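Local coordinates for response regulator (PDB 3EQZ), which probably serves as a response regulator in two-component signalling, through a receiver domain of the CheY-like fold, a parallel beta sheet flanked by helices, at residues L52-P57 with G86-A91; S76-S81 with N104-P109. All blocks are in the same frame, centred on the assembly; numbering follows the deposited sequence.

How the interactions relate
Both contacts lie in the buried part of one receiver domain, and their four segments alternate along the chain. Interaction 1 packs the loop after strand 49-53 on the first turn of helix 87-97, through apolar side chains. Interaction 2 pairs strand 76-81 with strand 101-107, which that helix connects, and there backbone hydrogen bonds do most of the work, with side chains packing on both faces of the sheet. The two meet at the C-terminal ends of the strands, where K108 NZ forms a 2.6 Å salt bridge with D53 OD1. Beside it, L54 of interaction 1 packs on S81 of interaction 2. Interaction 1 also reaches a subunit interface, through M56 and V87.

Interaction 1: residues L52-P57 with G86-A91; sequences LDLMMP and GVLHSA
The carbonyl oxygen of G86 accepts from both S90 N and S90 OG, tying down the first helical turn, from which V87 and A91 face L54. S90 N lies 2.8 Å from G86 O, and S90 OG, 2.9 Å from the same oxygen, approaches from above the carbonyl plane, 42° out of it. Serine suits this place because its short side chain can reach back one turn. Across the contact, L54 has CG anti to its carbonyl carbon (chi1 -69°), and its two methyls straddle A91 CB, CD1 and CD2 each lying 3.7 Å from it. Alanine's small side chain lets the leucine fork come this close to the helix, while L88 CD1 adds a looser touch at 4.2 Å from L54 CD1. Further along the loop M56 crosses V87 obliquely, its CG 3.8 Å from V87 CG1, and S97 of the second subunit packs on both residues. The loop is shaped at its start by an Asx turn, M55 N donating to D53 OD2 at 2.6 Å. The polar bonds described here stay within their own segments, and what joins the loop to the helix is a few van der Waals contacts between carbon atoms, which exclude solvent but impose little directional constraint.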
ATOM      1  N   LEU B  52     -15.339  13.122   5.656  1.00 28.63           N
ATOM      2  CA  LEU B  52     -14.434  13.872   4.798  1.00 29.91           C
ATOM      3  C   LEU B  52     -14.285  13.198   3.428  1.00 31.83           C
ATOM      4  O   LEU B  52     -13.802  12.045   3.353  1.00 31.89           O
ATOM      5  CB  LEU B  52     -13.057  14.033   5.458  1.00 29.44           C
ATOM      6  CG  LEU B  52     -11.942  14.744   4.612  1.00 31.54           C
ATOM      7  CD1 LEU B  52     -12.352  16.187   4.162  1.00 25.53           C
ATOM      8  CD2 LEU B  52     -10.556  14.792   5.327  1.00 28.30           C
ATOM      9  N   ASP B  53     -14.727  13.877   2.355  1.00 32.59           N
ATOM     10  CA  ASP B  53     -14.459  13.368   1.014  1.00 34.38           C
ATOM     11  C   ASP B  53     -13.046  13.793   0.670  1.00 34.44           C
ATOM     12  O   ASP B  53     -12.698  14.922   0.921  1.00 34.43           O
ATOM     13  CB  ASP B  53     -15.466  13.871  -0.059  1.00 35.12           C
ATOM     14  CG  ASP B  53     -15.257  13.174  -1.448  1.00 37.31           C
ATOM     15  OD1 ASP B  53     -16.059  12.265  -1.811  1.00 43.00           O
ATOM     16  OD2 ASP B  53     -14.272  13.488  -2.155  1.00 37.37           O
ATOM     17  N   LEU B  54     -12.232  12.889   0.111  1.00 35.01           N
ATOM     18  CA  LEU B  54     -10.843  13.207  -0.170  1.00 36.26           C
ATOM     19  C   LEU B  54     -10.741  14.195  -1.318  1.00 36.80           C
ATOM     20  O   LEU B  54      -9.729  14.835  -1.489  1.00 35.25           O
ATOM     21  CB  LEU B  54     -10.039  11.958  -0.540  1.00 36.01           C
ATOM     22  CG  LEU B  54      -9.775  10.934   0.560  1.00 38.13           C
ATOM     23  CD1 LEU B  54      -8.894   9.829  -0.022  1.00 40.48           C
ATOM     24  CD2 LEU B  54      -9.161  11.540   1.814  1.00 35.84           C
ATOM     25  N   MET B  55     -11.793  14.273  -2.128  1.00 38.71           N
ATOM     26  CA  MET B  55     -11.866  15.277  -3.185  1.00 39.88           C
ATOM     27  C   MET B  55     -10.746  15.060  -4.215  1.00 41.86           C
ATOM     28  O   MET B  55     -10.190  16.032  -4.774  1.00 42.84           O
ATOM     29  CB  MET B  55     -11.812  16.684  -2.553  1.00 39.20           C
ATOM     30  CG  MET B  55     -13.178  17.110  -1.863  1.00 35.53           C
ATOM     31  SD  MET B  55     -13.190  18.659  -0.906  1.00 25.46           S
ATOM     32  CE  MET B  55     -12.540  18.215   0.729  1.00 33.47           C
ATOM     33  N   MET B  56     -10.401  13.787  -4.468  1.00 43.06           N
ATOM     34  CA  MET B  56      -9.376  13.487  -5.479  1.00 44.02           C
ATOM     35  C   MET B  56     -10.013  13.944  -6.807  1.00 45.41           C
ATOM     36  O   MET B  56     -11.230  13.753  -6.991  1.00 46.03           O
ATOM     37  CB  MET B  56      -9.066  11.986  -5.509  1.00 44.85           C
ATOM     38  CG  MET B  56      -8.162  11.482  -4.361  1.00 43.39           C
ATOM     39  SD  MET B  56      -6.529  12.214  -4.435  1.00 38.14           S
ATOM     40  CE  MET B  56      -6.402  12.956  -2.855  1.00 29.78           C
ATOM     41  N   PRO B  57      -9.209  14.493  -7.751  1.00 45.62           N
ATOM     42  CA  PRO B  57      -7.757  14.415  -7.726  1.00 45.49           C
ATOM     43  C   PRO B  57      -7.071  15.724  -7.292  1.00 44.81           C
ATOM     44  O   PRO B  57      -5.909  15.925  -7.615  1.00 43.64           O
ATOM     45  CB  PRO B  57      -7.433  14.125  -9.197  1.00 45.86           C
ATOM     46  CG  PRO B  57      -8.482  14.960  -9.954  1.00 45.86           C
ATOM     47  CD  PRO B  57      -9.686  15.111  -9.009  1.00 45.95           C
ATOM     48  N   GLY B  86      -5.664   1.743  -3.923  1.00 48.86           N
ATOM     49  CA  GLY B  86      -5.038   2.078  -2.639  1.00 43.06           C
ATOM     50  C   GLY B  86      -5.165   3.509  -2.132  1.00 39.12           C
ATOM     51  O   GLY B  86      -4.619   3.784  -1.068  1.00 37.57           O
ATOM     52  N   VAL B  87      -5.861   4.406  -2.866  1.00 36.42           N
ATOM     53  CA  VAL B  87      -5.931   5.831  -2.488  1.00 35.74           C
ATOM     54  C   VAL B  87      -6.632   6.037  -1.134  1.00 34.87           C
ATOM     55  O   VAL B  87      -6.145   6.749  -0.268  1.00 34.00           O
ATOM     56  CB  VAL B  87      -6.566   6.737  -3.573  1.00 37.08           C
ATOM     57  CG1 VAL B  87      -6.669   8.180  -3.101  1.00 36.63           C
ATOM     58  CG2 VAL B  87      -5.773   6.709  -4.875  1.00 38.13           C
ATOM     59  N   LEU B  88      -7.753   5.347  -0.919  1.00 33.72           N
ATOM     60  CA  LEU B  88      -8.470   5.498   0.328  1.00 31.91           C
ATOM     61  C   LEU B  88      -7.669   4.897   1.477  1.00 30.91           C
ATOM     62  O   LEU B  88      -7.601   5.478   2.572  1.00 30.42           O
ATOM     63  CB  LEU B  88      -9.825   4.816   0.192  1.00 32.94           C
ATOM     64  CG  LEU B  88     -10.849   5.085   1.296  1.00 34.40           C
ATOM     65  CD1 LEU B  88     -11.110   6.604   1.604  1.00 30.38           C
ATOM     66  CD2 LEU B  88     -12.143   4.355   0.906  1.00 36.98           C
ATOM     67  N   HIS B  89      -7.070   3.717   1.251  1.00 28.54           N
ATOM     68  CA  HIS B  89      -6.231   3.098   2.261  1.00 28.18           C
ATOM     69  C   HIS B  89      -4.996   3.963   2.600  1.00 26.72           C
ATOM     70  O   HIS B  89      -4.566   4.023   3.738  1.00 27.01           O
ATOM     71  CB  HIS B  89      -5.819   1.677   1.815  1.00 29.95           C
ATOM     72  CG  HIS B  89      -4.807   1.043   2.701  1.00 34.14           C
ATOM     73  ND1 HIS B  89      -3.448   1.142   2.470  1.00 39.44           N
ATOM     74  CD2 HIS B  89      -4.946   0.324   3.844  1.00 38.77           C
ATOM     75  CE1 HIS B  89      -2.788   0.511   3.431  1.00 39.00           C
ATOM     76  NE2 HIS B  89      -3.677   0.011   4.281  1.00 40.56           N
ATOM     77  N   SER B  90      -4.422   4.632   1.603  1.00 26.03           N
ATOM     78  CA  SER B  90      -3.303   5.562   1.831  1.00 25.92           C
ATOM     79  C   SER B  90      -3.649   6.736   2.770  1.00 24.39           C
ATOM     80  O   SER B  90      -2.894   7.050   3.692  1.00 24.33           O
ATOM     81  CB  SER B  90      -2.786   6.101   0.501  1.00 25.51           C
ATOM     82  OG  SER B  90      -2.193   5.024  -0.206  1.00 29.00           O
ATOM     83  N   ALA B  91      -4.792   7.358   2.521  1.00 24.25           N
ATOM     84  CA  ALA B  91      -5.296   8.473   3.335  1.00 24.74           C
ATOM     85  C   ALA B  91      -5.578   7.982   4.725  1.00 25.31           C
ATOM     86  O   ALA B  91      -5.255   8.662   5.731  1.00 26.48           O
ATOM     87  CB  ALA B  91      -6.602   9.027   2.720  1.00 23.65           C
TER

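Interaction 2: residues S76-S81 with N104-P109; sequences SLILIS and NTFTKP
L79 and F106 sit at the middle of a parallel pairing in which F106 N donates to L79 O at 3.0 Å and L79 N returns to N104 O at 3.3 Å. S81 N continues the pattern to F106 O, 3.1 Å away, so that F106 uses both its N-H and its carbonyl on the same neighbouring strand. The strands run only 16° from parallel. Packing is tightest on the face carrying I78, I80 and F106. There, with F106 CG anti to the carbonyl carbon (chi1 -67°), the phenyl ring lies where I78 CG2 meets its edge near the ring plane, 3.6 Å from F106 CD2. V114 and L115 of helix 112-124 also cover this ring, and a large apolar ring suits a place between the sheet and that helix. I80, beta-branched and at ease in an extended strand, sets its CG2 3.6 Å from K108 CD, the two side chains crossing at about a right angle. K108 thereby lays its aliphatic part on the core and carries NZ onward to a salt bridge with D53. The other face is looser: L79 CB and T105 CG2 are 4.1 Å apart, and T105 and T107 are partly exposed, though L88 of helix 87-97 packs on both. Threonine fits such a border, pairing a methyl with a hydroxyl. Two parallel strands joined through helix 87-97 form a beta-alpha-beta crossover, and the lysine followed by a cis peptide to P109 at the end of the second strand is characteristic of CheY-like receiver domains.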
ATOM      1  N   SER B  76     -13.912  12.248  15.693  1.00 28.72           N
ATOM      2  CA  SER B  76     -13.906  10.987  14.922  1.00 28.37           C
ATOM      3  C   SER B  76     -13.952  11.370  13.464  1.00 27.50           C
ATOM      4  O   SER B  76     -14.661  12.337  13.077  1.00 26.56           O
ATOM      5  CB  SER B  76     -15.120  10.126  15.228  1.00 27.72           C
ATOM      6  OG  SER B  76     -15.139   9.764  16.585  1.00 33.38           O
ATOM      7  N   LEU B  77     -13.233  10.597  12.645  1.00 26.39           N
ATOM      8  CA  LEU B  77     -13.117  10.886  11.240  1.00 26.03           C
ATOM      9  C   LEU B  77     -13.543   9.709  10.351  1.00 26.77           C
ATOM     10  O   LEU B  77     -13.122   8.547  10.570  1.00 25.70           O
ATOM     11  CB  LEU B  77     -11.685  11.322  10.938  1.00 27.43           C
ATOM     12  CG  LEU B  77     -11.281  11.782   9.547  1.00 29.19           C
ATOM     13  CD1 LEU B  77     -12.050  13.003   9.191  1.00 25.28           C
ATOM     14  CD2 LEU B  77      -9.763  12.046   9.531  1.00 29.88           C
ATOM     15  N   ILE B  78     -14.369  10.011   9.355  1.00 25.22           N
ATOM     16  CA  ILE B  78     -14.754   9.034   8.320  1.00 25.93           C
ATOM     17  C   ILE B  78     -14.272   9.562   6.975  1.00 26.72           C
ATOM     18  O   ILE B  78     -14.467  10.729   6.686  1.00 25.89           O
ATOM     19  CB  ILE B  78     -16.273   8.845   8.246  1.00 26.24           C
ATOM     20  CG1 ILE B  78     -16.784   8.218   9.549  1.00 26.77           C
ATOM     21  CG2 ILE B  78     -16.639   8.034   7.039  1.00 25.25           C
ATOM     22  CD1 ILE B  78     -18.304   8.450   9.887  1.00 25.99           C
ATOM     23  N   LEU B  79     -13.587   8.727   6.187  1.00 26.94           N
ATOM     24  CA  LEU B  79     -13.039   9.169   4.942  1.00 28.33           C
ATOM     25  C   LEU B  79     -13.763   8.536   3.793  1.00 29.36           C
ATOM     26  O   LEU B  79     -14.068   7.353   3.818  1.00 30.33           O
ATOM     27  CB  LEU B  79     -11.561   8.836   4.833  1.00 27.39           C
ATOM     28  CG  LEU B  79     -10.669   9.306   5.963  1.00 28.87           C
ATOM     29  CD1 LEU B  79      -9.289   8.659   5.751  1.00 29.78           C
ATOM     30  CD2 LEU B  79     -10.558  10.890   5.979  1.00 24.58           C
ATOM     31  N   ILE B  80     -14.010   9.320   2.760  1.00 31.16           N
ATOM     32  CA  ILE B  80     -14.743   8.817   1.616  1.00 33.33           C
ATOM     33  C   ILE B  80     -14.009   9.111   0.344  1.00 35.27           C
ATOM     34  O   ILE B  80     -13.446  10.190   0.207  1.00 34.28           O
ATOM     35  CB  ILE B  80     -16.143   9.402   1.560  1.00 34.60           C
ATOM     36  CG1 ILE B  80     -16.853   9.111   2.921  1.00 33.43           C
ATOM     37  CG2 ILE B  80     -16.894   8.728   0.357  1.00 34.35           C
ATOM     38  CD1 ILE B  80     -18.341   9.306   2.925  1.00 37.76           C
ATOM     39  N   SER B  81     -13.976   8.115  -0.558  1.00 37.92           N
ATOM     40  CA  SER B  81     -13.280   8.243  -1.858  1.00 41.47           C
ATOM     41  C   SER B  81     -13.380   6.958  -2.671  1.00 42.81           C
ATOM     42  O   SER B  81     -13.703   5.907  -2.114  1.00 43.15           O
ATOM     43  CB  SER B  81     -11.779   8.496  -1.597  1.00 40.13           C
ATOM     44  OG  SER B  81     -11.181   9.131  -2.715  1.00 43.39           O
ATOM     45  N   ASN B 104     -13.811   4.775  10.156  1.00 29.11           N
ATOM     46  CA  ASN B 104     -14.240   3.989   9.037  1.00 29.11           C
ATOM     47  C   ASN B 104     -13.914   4.736   7.788  1.00 29.06           C
ATOM     48  O   ASN B 104     -13.622   5.935   7.865  1.00 27.84           O
ATOM     49  CB  ASN B 104     -15.764   3.744   9.122  1.00 29.05           C
ATOM     50  CG  ASN B 104     -16.194   2.470   8.366  1.00 33.37           C
ATOM     51  OD1 ASN B 104     -15.363   1.740   7.848  1.00 35.94           O
ATOM     52  ND2 ASN B 104     -17.477   2.200   8.350  1.00 34.67           N
ATOM     53  N   THR B 105     -13.920   4.014   6.653  1.00 28.69           N
ATOM     54  CA  THR B 105     -13.812   4.570   5.325  1.00 29.56           C
ATOM     55  C   THR B 105     -14.859   3.945   4.388  1.00 30.96           C
ATOM     56  O   THR B 105     -15.345   2.846   4.635  1.00 31.12           O
ATOM     57  CB  THR B 105     -12.385   4.350   4.684  1.00 30.93           C
ATOM     58  OG1 THR B 105     -12.195   2.968   4.374  1.00 32.00           O
ATOM     59  CG2 THR B 105     -11.264   4.829   5.646  1.00 25.95           C
ATOM     60  N   PHE B 106     -15.212   4.667   3.338  1.00 31.47           N
ATOM     61  CA  PHE B 106     -16.203   4.222   2.375  1.00 32.81           C
ATOM     62  C   PHE B 106     -15.755   4.557   0.993  1.00 34.50           C
ATOM     63  O   PHE B 106     -15.424   5.695   0.725  1.00 34.10           O
ATOM     64  CB  PHE B 106     -17.552   4.943   2.597  1.00 31.90           C
ATOM     65  CG  PHE B 106     -18.208   4.578   3.887  1.00 32.52           C
ATOM     66  CD1 PHE B 106     -19.185   3.558   3.933  1.00 34.18           C
ATOM     67  CD2 PHE B 106     -17.833   5.210   5.073  1.00 29.47           C
ATOM     68  CE1 PHE B 106     -19.816   3.202   5.162  1.00 35.40           C
ATOM     69  CE2 PHE B 106     -18.439   4.839   6.317  1.00 31.71           C
ATOM     70  CZ  PHE B 106     -19.425   3.836   6.353  1.00 33.06           C
ATOM     71  N   THR B 107     -15.830   3.576   0.090  1.00 37.08           N
ATOM     72  CA  THR B 107     -15.515   3.814  -1.309  1.00 40.00           C
ATOM     73  C   THR B 107     -16.700   4.457  -1.980  1.00 41.17           C
ATOM     74  O   THR B 107     -17.861   4.261  -1.579  1.00 41.00           O
ATOM     75  CB  THR B 107     -15.141   2.510  -2.040  1.00 40.67           C
ATOM     76  OG1 THR B 107     -16.264   1.624  -1.998  1.00 44.00           O
ATOM     77  CG2 THR B 107     -14.013   1.797  -1.299  1.00 40.73           C
ATOM     78  N   LYS B 108     -16.397   5.276  -2.974  1.00 41.78           N
ATOM     79  CA  LYS B 108     -17.409   5.808  -3.824  1.00 43.76           C
ATOM     80  C   LYS B 108     -17.480   4.944  -5.104  1.00 44.25           C
ATOM     81  O   LYS B 108     -16.506   4.257  -5.444  1.00 44.01           O
ATOM     82  CB  LYS B 108     -17.057   7.237  -4.154  1.00 44.91           C
ATOM     83  CG  LYS B 108     -17.812   8.212  -3.339  1.00 45.65           C
ATOM     84  CD  LYS B 108     -17.047   9.469  -3.213  1.00 46.43           C
ATOM     85  CE  LYS B 108     -17.020  10.175  -4.492  1.00 47.00           C
ATOM     86  NZ  LYS B 108     -16.557  11.583  -4.320  1.00 49.05           N
ATOM     87  N   PRO B 109     -18.668   4.886  -5.742  1.00 44.37           N
ATOM     88  CA  PRO B 109     -19.868   5.510  -5.184  1.00 44.15           C
ATOM     89  C   PRO B 109     -20.355   4.736  -3.970  1.00 43.38           C
ATOM     90  O   PRO B 109     -20.185   3.509  -3.825  1.00 41.72           O
ATOM     91  CB  PRO B 109     -20.908   5.414  -6.322  1.00 44.02           C
ATOM     92  CG  PRO B 109     -20.493   4.185  -7.063  1.00 45.38           C
ATOM     93  CD  PRO B 109     -18.985   3.983  -6.860  1.00 44.39           C
TER